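Local coordinates for protein P47 (Clostridium botulinum, PDB 6EKT) that may belong to a progenitor toxin complex that shields botulinum neurotoxin in the host gut, and resembles tubular lipid-binding proteins in fold, at residues A[129-134]-A[171-176]; A[109-114]-A[164-169]; A[76-81]-A[138-143]. One frame throughout, in Å; residues are numbered along the deposited sequence.

Contact 1. Residues A[129-134]-A[171-176]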
ATOM      1  N   PHE A 129      18.567   5.666  -9.941  1.00 30.41           N
ATOM      2  CA  PHE A 129      19.424   4.862 -10.825  1.00 30.36           C
ATOM      3  C   PHE A 129      20.719   4.446 -10.134  1.00 30.56           C
ATOM      4  O   PHE A 129      21.353   5.249  -9.438  1.00 30.63           O
ATOM      5  CB  PHE A 129      19.809   5.654 -12.072  1.00 30.72           C
ATOM      6  CG  PHE A 129      18.732   5.740 -13.118  1.00 30.26           C
ATOM      7  CD1 PHE A 129      18.201   4.589 -13.705  1.00 29.57           C
ATOM      8  CD2 PHE A 129      18.275   6.977 -13.546  1.00 31.54           C
ATOM      9  CE1 PHE A 129      17.218   4.675 -14.685  1.00 29.37           C
ATOM     10  CE2 PHE A 129      17.302   7.071 -14.536  1.00 31.60           C
ATOM     11  CZ  PHE A 129      16.785   5.916 -15.112  1.00 29.94           C
ATOM     12  N   ASN A 130      21.114   3.197 -10.350  1.00 30.26           N
ATOM     13  CA  ASN A 130      22.418   2.714  -9.936  1.00 31.83           C
ATOM     14  C   ASN A 130      23.161   2.193 -11.167  1.00 32.22           C
ATOM     15  O   ASN A 130      22.801   1.156 -11.731  1.00 30.51           O
ATOM     16  CB  ASN A 130      22.282   1.615  -8.878  1.00 32.20           C
ATOM     17  CG  ASN A 130      23.609   1.209  -8.280  1.00 32.78           C
ATOM     18  OD1 ASN A 130      24.672   1.713  -8.659  1.00 34.96           O
ATOM     19  ND2 ASN A 130      23.560   0.267  -7.359  1.00 33.84           N
ATOM     20  N   PHE A 131      24.185   2.941 -11.567  1.00 34.15           N
ATOM     21  CA  PHE A 131      24.959   2.649 -12.769  1.00 34.85           C
ATOM     22  C   PHE A 131      25.976   1.530 -12.521  1.00 35.02           C
ATOM     23  O   PHE A 131      26.534   0.977 -13.480  1.00 34.47           O
ATOM     24  CB  PHE A 131      25.690   3.912 -13.254  1.00 36.77           C
ATOM     25  CG  PHE A 131      24.819   4.926 -13.969  1.00 38.24           C
ATOM     26  CD1 PHE A 131      23.420   4.883 -13.923  1.00 38.85           C
ATOM     27  CD2 PHE A 131      25.420   5.982 -14.657  1.00 39.82           C
ATOM     28  CE1 PHE A 131      22.648   5.858 -14.554  1.00 39.82           C
ATOM     29  CE2 PHE A 131      24.655   6.958 -15.294  1.00 40.24           C
ATOM     30  CZ  PHE A 131      23.266   6.894 -15.246  1.00 40.93           C
ATOM     31  N   GLY A 132      26.241   1.230 -11.246  1.00 35.11           N
ATOM     32  CA  GLY A 132      27.170   0.162 -10.855  1.00 36.08           C
ATOM     33  C   GLY A 132      28.593   0.447 -11.280  1.00 38.86           C
ATOM     34  O   GLY A 132      29.081   1.580 -11.134  1.00 38.89           O
ATOM     35  N   SER A 133      29.255  -0.576 -11.814  1.00 39.01           N
ATOM     36  CA  SER A 133      30.645  -0.454 -12.254  1.00 41.39           C
ATOM     37  C   SER A 133      30.875  -1.408 -13.421  1.00 42.68           C
ATOM     38  O   SER A 133      29.968  -2.145 -13.802  1.00 42.54           O
ATOM     39  CB  SER A 133      31.614  -0.738 -11.096  1.00 41.96           C
ATOM     40  OG  SER A 133      31.615  -2.110 -10.742  1.00 42.42           O
ATOM     41  N   GLU A 134      32.078  -1.396 -13.997  1.00 44.83           N
ATOM     42  CA  GLU A 134      32.398  -2.306 -15.102  1.00 45.96           C
ATOM     43  C   GLU A 134      32.354  -3.777 -14.690  1.00 44.58           C
ATOM     44  O   GLU A 134      32.180  -4.644 -15.537  1.00 44.85           O
ATOM     45  CB  GLU A 134      33.747  -1.950 -15.730  1.00 50.31           C
ATOM     46  CG  GLU A 134      33.677  -0.712 -16.621  1.00 55.12           C
ATOM     47  CD  GLU A 134      34.754   0.317 -16.299  1.00 59.95           C
ATOM     48  OE1 GLU A 134      35.954  -0.045 -16.373  1.00 63.33           O
ATOM     49  OE2 GLU A 134      34.405   1.491 -15.988  1.00 61.17           O
ATOM     50  N   LYS A 171      27.705  10.734 -11.553  1.00 48.94           N
ATOM     51  CA  LYS A 171      27.353  11.858 -10.664  1.00 51.48           C
ATOM     52  C   LYS A 171      26.373  12.870 -11.256  1.00 50.76           C
ATOM     53  O   LYS A 171      25.720  13.604 -10.525  1.00 51.31           O
ATOM     54  CB  LYS A 171      28.613  12.577 -10.153  1.00 55.64           C
ATOM     55  CG  LYS A 171      29.538  11.702  -9.310  1.00 57.72           C
ATOM     56  CD  LYS A 171      29.024  11.495  -7.883  1.00 60.20           C
ATOM     57  CE  LYS A 171      29.821  10.421  -7.148  1.00 60.62           C
ATOM     58  NZ  LYS A 171      31.268  10.755  -6.991  1.00 61.04           N
ATOM     59  N   GLN A 172      26.250  12.884 -12.578  1.00 49.68           N
ATOM     60  CA  GLN A 172      25.361  13.821 -13.272  1.00 49.49           C
ATOM     61  C   GLN A 172      23.879  13.495 -13.175  1.00 47.49           C
ATOM     62  O   GLN A 172      23.041  14.381 -13.339  1.00 46.83           O
ATOM     63  CB  GLN A 172      25.717  13.882 -14.745  1.00 50.51           C
ATOM     64  CG  GLN A 172      26.891  14.774 -15.079  1.00 52.66           C
ATOM     65  CD  GLN A 172      26.724  15.363 -16.450  1.00 52.65           C
ATOM     66  OE1 GLN A 172      25.849  16.199 -16.671  1.00 54.03           O
ATOM     67  NE2 GLN A 172      27.544  14.921 -17.384  1.00 52.37           N
ATOM     68  N   ILE A 173      23.571  12.220 -12.967  1.00 45.28           N
ATOM     69  CA  ILE A 173      22.207  11.747 -12.868  1.00 43.80           C
ATOM     70  C   ILE A 173      21.916  11.510 -11.387  1.00 43.53           C
ATOM     71  O   ILE A 173      22.511  10.616 -10.770  1.00 42.12           O
ATOM     72  CB  ILE A 173      21.988  10.448 -13.700  1.00 42.96           C
ATOM     73  CG1 ILE A 173      22.420  10.628 -15.169  1.00 43.04           C
ATOM     74  CG2 ILE A 173      20.556   9.918 -13.544  1.00 41.86           C
ATOM     75  CD1 ILE A 173      21.635  11.641 -15.993  1.00 43.70           C
ATOM     76  N   SER A 174      21.034  12.348 -10.829  1.00 44.04           N
ATOM     77  CA  SER A 174      20.533  12.217  -9.454  1.00 43.37           C
ATOM     78  C   SER A 174      19.013  12.298  -9.429  1.00 42.58           C
ATOM     79  O   SER A 174      18.450  12.845  -8.467  1.00 43.54           O
ATOM     80  CB  SER A 174      21.054  13.351  -8.549  1.00 46.61           C
ATOM     81  OG  SER A 174      22.427  13.611  -8.717  1.00 49.81           O
ATOM     82  N   TYR A 175      18.334  11.780 -10.454  1.00 39.70           N
ATOM     83  CA  TYR A 175      16.878  11.796 -10.436  1.00 38.74           C
ATOM     84  C   TYR A 175      16.342  10.920  -9.285  1.00 36.72           C
ATOM     85  O   TYR A 175      16.775   9.773  -9.119  1.00 34.74           O
ATOM     86  CB  TYR A 175      16.258  11.404 -11.786  1.00 38.68           C
ATOM     87  CG  TYR A 175      14.754  11.441 -11.737  1.00 39.83           C
ATOM     88  CD1 TYR A 175      14.063  12.650 -11.883  1.00 41.11           C
ATOM     89  CD2 TYR A 175      14.012  10.273 -11.481  1.00 38.45           C
ATOM     90  CE1 TYR A 175      12.677  12.692 -11.807  1.00 42.56           C
ATOM     91  CE2 TYR A 175      12.629  10.305 -11.406  1.00 38.83           C
ATOM     92  CZ  TYR A 175      11.965  11.510 -11.569  1.00 41.21           C
ATOM     93  OH  TYR A 175      10.590  11.537 -11.480  1.00 42.07           O
ATOM     94  N   ILE A 176      15.438  11.495  -8.484  1.00 36.14           N
ATOM     95  CA  ILE A 176      14.832  10.794  -7.339  1.00 35.01           C
ATOM     96  C   ILE A 176      13.516  10.206  -7.820  1.00 34.02           C
ATOM     97  O   ILE A 176      12.555  10.946  -8.059  1.00 34.91           O
ATOM     98  CB  ILE A 176      14.557  11.739  -6.127  1.00 36.53           C
ATOM     99  CG1 ILE A 176      15.806  12.539  -5.690  1.00 38.28           C
ATOM    100  CG2 ILE A 176      13.904  10.986  -4.969  1.00 35.29           C
ATOM    101  CD1 ILE A 176      17.059  11.718  -5.419  1.00 38.81           C
TER
HETATM  102  O   HOH W   1      21.298   8.111  -9.759  1.00 38.49           O
HETATM  103  O   HOH W   2      18.660   8.413 -10.520  1.00 39.32           O
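F129 on strand 124-141 of an antiparallel sheet, and F131 where that strand is interrupted, share I173, which lies in the loop following helix 152-168. Each ring meets its own branch of the isoleucine: CD2 of F129 lies 3.7 Å from I173 CG2, and CZ of F131 lies 3.8 Å from I173 CG1. The first torsion of I173 (chi1 -54°) orients these branches, CG2 anti to the backbone N and CG1 beside that N. The F131 and I173 side chains cross at about a right angle. W71 packs on all three side chains, and F177 meets F129 edge-to-face. The loop leads into strand 178-181, which pairs antiparallel with strand 124-141, but here the two backbones are still too far apart to bond directly. Two waters span the gap. One donates to F129 O (2.9 Å) and to I173 O (3.0 Å); the second accepts from F129 N at 2.8 Å and donates to Y175 O at 2.7 Å, so both backbone polar atoms of F129 are satisfied through water. Beyond F129 the chain bends in an Asx turn: N130 OD1 accepts from G132 N at 3.1 Å, with the donor 48° out of the carbonyl plane, while N130 ND2 is held by D114 OD2 on the neighbouring strand.

Contact 2. Residues A[109-114]-A[164-169]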
ATOM      1  N   LEU A 109      18.450   0.814 -22.965  1.00 28.68           N
ATOM      2  CA  LEU A 109      19.214   0.281 -21.872  1.00 28.30           C
ATOM      3  C   LEU A 109      18.287  -0.271 -20.794  1.00 28.49           C
ATOM      4  O   LEU A 109      17.074   0.011 -20.778  1.00 29.03           O
ATOM      5  CB  LEU A 109      20.116   1.366 -21.266  1.00 28.63           C
ATOM      6  CG  LEU A 109      20.960   2.210 -22.231  1.00 29.80           C
ATOM      7  CD1 LEU A 109      21.641   3.374 -21.523  1.00 29.55           C
ATOM      8  CD2 LEU A 109      21.985   1.339 -22.928  1.00 29.39           C
ATOM      9  N   GLU A 110      18.870  -1.066 -19.906  1.00 27.79           N
ATOM     10  CA  GLU A 110      18.248  -1.375 -18.635  1.00 28.09           C
ATOM     11  C   GLU A 110      19.185  -0.937 -17.531  1.00 28.38           C
ATOM     12  O   GLU A 110      20.365  -1.283 -17.537  1.00 27.65           O
ATOM     13  CB  GLU A 110      17.900  -2.862 -18.520  1.00 28.63           C
ATOM     14  CG  GLU A 110      16.560  -3.177 -19.140  1.00 29.79           C
ATOM     15  CD  GLU A 110      16.115  -4.616 -18.952  1.00 30.37           C
ATOM     16  OE1 GLU A 110      15.282  -5.056 -19.756  1.00 31.37           O
ATOM     17  OE2 GLU A 110      16.572  -5.307 -18.006  1.00 31.03           O
ATOM     18  N   ILE A 111      18.661  -0.155 -16.581  1.00 27.63           N
ATOM     19  CA  ILE A 111      19.493   0.351 -15.494  1.00 28.04           C
ATOM     20  C   ILE A 111      18.833  -0.028 -14.181  1.00 28.09           C
ATOM     21  O   ILE A 111      17.622   0.161 -14.016  1.00 27.62           O
ATOM     22  CB  ILE A 111      19.754   1.881 -15.588  1.00 28.94           C
ATOM     23  CG1 ILE A 111      20.363   2.253 -16.967  1.00 29.28           C
ATOM     24  CG2 ILE A 111      20.665   2.340 -14.446  1.00 29.38           C
ATOM     25  CD1 ILE A 111      20.710   3.723 -17.176  1.00 29.54           C
ATOM     26  N   LYS A 112      19.641  -0.554 -13.269  1.00 28.69           N
ATOM     27  CA  LYS A 112      19.180  -0.938 -11.937  1.00 30.29           C
ATOM     28  C   LYS A 112      18.770   0.297 -11.124  1.00 29.72           C
ATOM     29  O   LYS A 112      19.366   1.366 -11.274  1.00 28.66           O
ATOM     30  CB  LYS A 112      20.291  -1.696 -11.215  1.00 31.90           C
ATOM     31  CG  LYS A 112      19.832  -2.410  -9.953  1.00 35.39           C
ATOM     32  CD  LYS A 112      20.946  -3.186  -9.280  1.00 37.52           C
ATOM     33  CE  LYS A 112      21.293  -4.490  -9.995  1.00 37.36           C
ATOM     34  NZ  LYS A 112      20.148  -5.425 -10.023  1.00 41.33           N
ATOM     35  N   LEU A 113      17.734   0.139 -10.299  1.00 29.71           N
ATOM     36  CA  LEU A 113      17.411   1.118  -9.256  1.00 29.91           C
ATOM     37  C   LEU A 113      17.833   0.533  -7.921  1.00 30.54           C
ATOM     38  O   LEU A 113      17.746  -0.682  -7.716  1.00 30.16           O
ATOM     39  CB  LEU A 113      15.919   1.480  -9.251  1.00 29.78           C
ATOM     40  CG  LEU A 113      15.217   1.936 -10.549  1.00 30.61           C
ATOM     41  CD1 LEU A 113      13.835   2.517 -10.293  1.00 30.38           C
ATOM     42  CD2 LEU A 113      16.016   2.953 -11.351  1.00 30.77           C
ATOM     43  N   ASP A 114      18.345   1.379  -7.038  1.00 30.45           N
ATOM     44  CA  ASP A 114      18.593   0.981  -5.666  1.00 31.67           C
ATOM     45  C   ASP A 114      18.184   2.105  -4.721  1.00 31.62           C
ATOM     46  O   ASP A 114      18.023   3.249  -5.151  1.00 30.93           O
ATOM     47  CB  ASP A 114      20.067   0.599  -5.461  1.00 32.97           C
ATOM     48  CG  ASP A 114      20.326  -0.869  -5.747  1.00 34.29           C
ATOM     49  OD1 ASP A 114      19.657  -1.736  -5.130  1.00 33.63           O
ATOM     50  OD2 ASP A 114      21.187  -1.160  -6.610  1.00 35.72           O
ATOM     51  N   ASN A 164      31.325   3.174 -20.885  1.00 34.25           N
ATOM     52  CA  ASN A 164      32.394   4.023 -20.363  1.00 34.93           C
ATOM     53  C   ASN A 164      31.826   5.370 -19.975  1.00 34.99           C
ATOM     54  O   ASN A 164      32.059   5.840 -18.855  1.00 35.46           O
ATOM     55  CB  ASN A 164      33.494   4.251 -21.400  1.00 35.56           C
ATOM     56  CG  ASN A 164      34.539   3.157 -21.423  1.00 36.48           C
ATOM     57  OD1 ASN A 164      35.045   2.830 -22.487  1.00 34.98           O
ATOM     58  ND2 ASN A 164      34.888   2.611 -20.263  1.00 37.44           N
ATOM     59  N   ALA A 165      31.072   5.968 -20.901  1.00 34.38           N
ATOM     60  CA  ALA A 165      30.520   7.297 -20.708  1.00 35.22           C
ATOM     61  C   ALA A 165      29.481   7.344 -19.562  1.00 35.01           C
ATOM     62  O   ALA A 165      29.514   8.256 -18.723  1.00 35.11           O
ATOM     63  CB  ALA A 165      29.949   7.835 -22.015  1.00 34.97           C
ATOM     64  N   PHE A 166      28.600   6.347 -19.495  1.00 34.44           N
ATOM     65  CA  PHE A 166      27.613   6.301 -18.401  1.00 35.38           C
ATOM     66  C   PHE A 166      28.274   6.217 -17.031  1.00 36.45           C
ATOM     67  O   PHE A 166      28.013   7.064 -16.170  1.00 37.73           O
ATOM     68  CB  PHE A 166      26.578   5.177 -18.608  1.00 33.87           C
ATOM     69  CG  PHE A 166      25.406   5.589 -19.457  1.00 33.89           C
ATOM     70  CD1 PHE A 166      25.584   5.989 -20.784  1.00 34.46           C
ATOM     71  CD2 PHE A 166      24.111   5.585 -18.931  1.00 33.73           C
ATOM     72  CE1 PHE A 166      24.504   6.384 -21.571  1.00 34.89           C
ATOM     73  CE2 PHE A 166      23.027   5.990 -19.705  1.00 33.92           C
ATOM     74  CZ  PHE A 166      23.222   6.379 -21.028  1.00 35.07           C
ATOM     75  N   ILE A 167      29.159   5.239 -16.846  1.00 36.94           N
ATOM     76  CA  ILE A 167      29.825   5.044 -15.554  1.00 38.71           C
ATOM     77  C   ILE A 167      30.636   6.288 -15.165  1.00 40.81           C
ATOM     78  O   ILE A 167      30.517   6.768 -14.028  1.00 40.77           O
ATOM     79  CB  ILE A 167      30.645   3.734 -15.482  1.00 38.95           C
ATOM     80  CG1 ILE A 167      29.691   2.530 -15.455  1.00 38.19           C
ATOM     81  CG2 ILE A 167      31.561   3.712 -14.254  1.00 39.64           C
ATOM     82  CD1 ILE A 167      30.303   1.236 -15.949  1.00 38.33           C
ATOM     83  N   GLN A 168      31.398   6.846 -16.106  1.00 41.54           N
ATOM     84  CA  GLN A 168      32.196   8.027 -15.786  1.00 45.08           C
ATOM     85  C   GLN A 168      31.352   9.269 -15.439  1.00 45.22           C
ATOM     86  O   GLN A 168      31.810  10.127 -14.690  1.00 48.26           O
ATOM     87  CB  GLN A 168      33.231   8.326 -16.879  1.00 47.53           C
ATOM     88  CG  GLN A 168      34.373   9.207 -16.393  1.00 52.07           C
ATOM     89  CD  GLN A 168      35.105   9.853 -17.531  1.00 55.06           C
ATOM     90  OE1 GLN A 168      34.605  10.794 -18.144  1.00 58.60           O
ATOM     91  NE2 GLN A 168      36.295   9.352 -17.831  1.00 56.92           N
ATOM     92  N   ASN A 169      30.121   9.339 -15.947  1.00 43.58           N
ATOM     93  CA  ASN A 169      29.238  10.494 -15.737  1.00 44.80           C
ATOM     94  C   ASN A 169      28.096  10.221 -14.750  1.00 44.52           C
ATOM     95  O   ASN A 169      27.093  10.946 -14.724  1.00 44.53           O
ATOM     96  CB  ASN A 169      28.652  10.946 -17.066  1.00 43.97           C
ATOM     97  CG  ASN A 169      29.653  11.662 -17.933  1.00 45.33           C
ATOM     98  OD1 ASN A 169      29.856  12.869 -17.798  1.00 46.87           O
ATOM     99  ND2 ASN A 169      30.281  10.925 -18.842  1.00 43.93           N
TER
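L109 lays its CD1 methyl against the far end of the F166 ring, 3.4 Å from F166 CZ and 3.5 Å from CE2 of the same ring, a tight approach for two carbons. The two side chains come from opposite directions, the leucine from strand 108-118 and the phenylalanine from the last turn of helix 152-168. Two residues along the strand, I111 adds a looser touch, its CD1 4.1 Å from F166 CE2. It gets there with CG1 beside the backbone N and CD1 swung fully out (chi2 -178°); the I111 and F166 side chains cross at about a right angle. Both methyls approach the ring obliquely. Around them, F53 meets F166 edge-to-face in a T-shaped pair, and F166 also touches M66, which places this helix end between the sheet of strand 108-118 and the one containing strands 52-57 and 62-68. The helix ends at Q168, and N169, the first residue to leave helical angles, turns its side chain back: ND2 gives A165 O a nearly straight bond of 2.8 Å (167°), with the oxygen lying in the amide plane. The same ND2 also bonds L54 O. E110, between L109 and I111, points the other way and forms salt bridges with K140 and R83. With no polar bond crossing between strand and helix, the contact probably rests on close packing and the exclusion of water, and charge is kept to the other face of the strand.

Contact 3. Residues A[76-81]-A[138-143]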
ATOM      1  N   GLY A  76       9.025  -3.920 -20.062  1.00 41.53           N
ATOM      2  CA  GLY A  76       9.883  -5.055 -20.370  1.00 43.70           C
ATOM      3  C   GLY A  76      10.996  -5.195 -19.362  1.00 45.21           C
ATOM      4  O   GLY A  76      11.675  -6.223 -19.313  1.00 44.43           O
ATOM      5  N   GLY A  77      11.177  -4.144 -18.562  1.00 48.12           N
ATOM      6  CA  GLY A  77      12.092  -4.155 -17.433  1.00 49.47           C
ATOM      7  C   GLY A  77      11.845  -5.348 -16.532  1.00 51.21           C
ATOM      8  O   GLY A  77      10.712  -5.618 -16.111  1.00 52.87           O
ATOM      9  N   SER A  78      12.916  -6.024 -16.253  1.00 52.06           N
ATOM     10  CA  SER A  78      12.894  -7.172 -15.451  1.00 52.49           C
ATOM     11  C   SER A  78      13.179  -6.765 -14.050  1.00 52.05           C
ATOM     12  O   SER A  78      14.067  -5.964 -13.823  1.00 51.61           O
ATOM     13  CB  SER A  78      14.028  -8.071 -15.897  1.00 51.83           C
ATOM     14  OG  SER A  78      15.241  -7.356 -16.058  1.00 53.70           O
ATOM     15  N   SER A  79      12.419  -7.309 -13.123  1.00 47.57           N
ATOM     16  CA  SER A  79      12.663  -7.113 -11.709  1.00 47.25           C
ATOM     17  C   SER A  79      13.012  -5.710 -11.232  1.00 45.74           C
ATOM     18  O   SER A  79      12.181  -4.841 -11.322  1.00 43.73           O
ATOM     19  CB  SER A  79      13.701  -8.133 -11.213  1.00 47.90           C
ATOM     20  OG  SER A  79      14.996  -7.840 -11.617  1.00 48.80           O
ATOM     21  N   ASN A  80      14.250  -5.539 -10.776  1.00 41.56           N
ATOM     22  CA  ASN A  80      14.737  -4.308 -10.245  1.00 41.29           C
ATOM     23  C   ASN A  80      15.485  -3.415 -11.220  1.00 37.30           C
ATOM     24  O   ASN A  80      16.253  -2.640 -10.826  1.00 37.09           O
ATOM     25  CB  ASN A  80      15.554  -4.537  -8.994  1.00 44.32           C
ATOM     26  CG  ASN A  80      16.602  -5.583  -9.176  1.00 46.25           C
ATOM     27  OD1 ASN A  80      17.318  -5.553 -10.118  1.00 46.30           O
ATOM     28  ND2 ASN A  80      16.700  -6.501  -8.248  1.00 49.23           N
ATOM     29  N   PHE A  81      15.270  -3.617 -12.492  1.00 34.38           N
ATOM     30  CA  PHE A  81      15.776  -2.731 -13.550  1.00 32.79           C
ATOM     31  C   PHE A  81      14.622  -1.936 -14.133  1.00 32.32           C
ATOM     32  O   PHE A  81      13.497  -2.441 -14.241  1.00 33.42           O
ATOM     33  CB  PHE A  81      16.384  -3.546 -14.712  1.00 31.83           C
ATOM     34  CG  PHE A  81      17.708  -4.178 -14.406  1.00 31.68           C
ATOM     35  CD1 PHE A  81      17.770  -5.468 -13.853  1.00 31.46           C
ATOM     36  CD2 PHE A  81      18.900  -3.509 -14.711  1.00 31.43           C
ATOM     37  CE1 PHE A  81      19.000  -6.062 -13.596  1.00 31.97           C
ATOM     38  CE2 PHE A  81      20.130  -4.095 -14.442  1.00 31.73           C
ATOM     39  CZ  PHE A  81      20.177  -5.375 -13.882  1.00 31.70           C
ATOM     40  N   ASP A 138      24.810  -3.460 -13.861  1.00 31.45           N
ATOM     41  CA  ASP A 138      23.776  -2.519 -13.423  1.00 32.23           C
ATOM     42  C   ASP A 138      23.292  -1.678 -14.574  1.00 31.73           C
ATOM     43  O   ASP A 138      22.188  -1.147 -14.509  1.00 32.02           O
ATOM     44  CB  ASP A 138      24.261  -1.654 -12.273  1.00 33.28           C
ATOM     45  CG  ASP A 138      24.306  -2.414 -10.953  1.00 35.23           C
ATOM     46  OD1 ASP A 138      23.895  -3.590 -10.909  1.00 34.23           O
ATOM     47  OD2 ASP A 138      24.759  -1.820  -9.955  1.00 35.69           O
ATOM     48  N   ILE A 139      24.126  -1.573 -15.614  1.00 30.12           N
ATOM     49  CA  ILE A 139      23.723  -1.070 -16.923  1.00 30.62           C
ATOM     50  C   ILE A 139      23.857  -2.209 -17.921  1.00 29.64           C
ATOM     51  O   ILE A 139      24.929  -2.809 -18.029  1.00 30.01           O
ATOM     52  CB  ILE A 139      24.595   0.106 -17.419  1.00 31.82           C
ATOM     53  CG1 ILE A 139      24.598   1.254 -16.404  1.00 33.37           C
ATOM     54  CG2 ILE A 139      24.110   0.598 -18.791  1.00 32.10           C
ATOM     55  CD1 ILE A 139      25.747   2.230 -16.600  1.00 35.12           C
ATOM     56  N   LYS A 140      22.765  -2.469 -18.640  1.00 29.22           N
ATOM     57  CA  LYS A 140      22.719  -3.440 -19.726  1.00 29.39           C
ATOM     58  C   LYS A 140      22.309  -2.724 -20.985  1.00 29.39           C
ATOM     59  O   LYS A 140      21.438  -1.848 -20.949  1.00 28.79           O
ATOM     60  CB  LYS A 140      21.722  -4.569 -19.455  1.00 29.19           C
ATOM     61  CG  LYS A 140      21.985  -5.371 -18.185  1.00 30.05           C
ATOM     62  CD  LYS A 140      21.030  -6.556 -18.069  1.00 31.30           C
ATOM     63  CE  LYS A 140      19.626  -6.101 -17.719  1.00 31.66           C
ATOM     64  NZ  LYS A 140      18.613  -7.202 -17.730  1.00 32.90           N
ATOM     65  N   ILE A 141      22.949  -3.086 -22.096  1.00 28.44           N
ATOM     66  CA  ILE A 141      22.524  -2.627 -23.406  1.00 29.19           C
ATOM     67  C   ILE A 141      21.542  -3.640 -23.983  1.00 29.45           C
ATOM     68  O   ILE A 141      21.893  -4.800 -24.233  1.00 31.24           O
ATOM     69  CB  ILE A 141      23.729  -2.371 -24.351  1.00 30.00           C
ATOM     70  CG1 ILE A 141      24.637  -1.296 -23.728  1.00 30.30           C
ATOM     71  CG2 ILE A 141      23.244  -1.980 -25.750  1.00 29.93           C
ATOM     72  CD1 ILE A 141      25.988  -1.124 -24.397  1.00 31.44           C
ATOM     73  N   ILE A 142      20.307  -3.192 -24.175  1.00 29.82           N
ATOM     74  CA  ILE A 142      19.258  -4.008 -24.776  1.00 29.98           C
ATOM     75  C   ILE A 142      19.359  -3.925 -26.298  1.00 30.65           C
ATOM     76  O   ILE A 142      19.493  -4.960 -26.946  1.00 30.90           O
ATOM     77  CB  ILE A 142      17.849  -3.632 -24.229  1.00 30.49           C
ATOM     78  CG1 ILE A 142      17.835  -3.662 -22.693  1.00 30.09           C
ATOM     79  CG2 ILE A 142      16.757  -4.542 -24.796  1.00 31.38           C
ATOM     80  CD1 ILE A 142      18.310  -4.965 -22.043  1.00 29.63           C
ATOM     81  N   VAL A 143      19.314  -2.706 -26.847  1.00 30.73           N
ATOM     82  CA  VAL A 143      19.446  -2.436 -28.289  1.00 32.26           C
ATOM     83  C   VAL A 143      20.366  -1.229 -28.458  1.00 32.78           C
ATOM     84  O   VAL A 143      20.147  -0.177 -27.854  1.00 32.54           O
ATOM     85  CB  VAL A 143      18.082  -2.131 -28.978  1.00 33.22           C
ATOM     86  CG1 VAL A 143      18.244  -2.027 -30.492  1.00 34.73           C
ATOM     87  CG2 VAL A 143      17.032  -3.188 -28.651  1.00 33.78           C
TER
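K140 lies over one face of the F81 ring: its CE stands 3.9 Å from the F81 ring centroid and 10° off the normal, in a CH-pi contact. One bond further on, K140 NZ is 4.3 Å from the same F81 centroid, at 11°, which makes a cation-pi pair. The two side chains cross at about a right angle, and a bend at the lysine's third torsion (chi3 -73°) brings CE, and with it NZ, over that face. At the ring's edge, near its plane, sits the carbonyl of D138, with D138 O 3.6 Å from F81 CE2. The ammonium's strongest partner is E110 OE2, a salt bridge from the strand between the two segments; S78 OG bonds weakly to the same carboxylate oxygen and lies 3.8 Å from K140 NZ, too far for a bond. The lysine charge is thus probably shared between a carboxylate and an aromatic face. Further out, the backbone places F81. A type II' turn from S78 to F81 is closed by F81 N donating to S78 O at 3.0 Å, and S79 OG adds a weak bond to that oxygen. K140 is held in register by backbone pairing with E110, and past it I142 and V143 both face V108 in a classic beta bulge. Strands 72-74 and 81-88 pair antiparallel on either side of the turn, so F81 opens the returning arm of a beta-hairpin and meets K140 across an intervening strand.

In the fold
Going from the N terminus, the chain passes residues 76-81, 109-114, 129-134, 138-143, 164-169 and 171-176. Contact 3 is the first to close, when strand 124-141 brings 138-143 back to the hairpin turn before strand 81-88. By then contacts 2 and 1 have already been opened; helix 152-168 closes contact 2 and the loop after it closes contact 1. No contact nests inside another: every pair crosses. Strands 81-88, 108-118 and 124-141 are successive neighbours in one antiparallel sheet, so contact 3 works across that sheet, contact 2 fastens the helix end to it, and contact 1 joins it to the loop approaching strand 178-181.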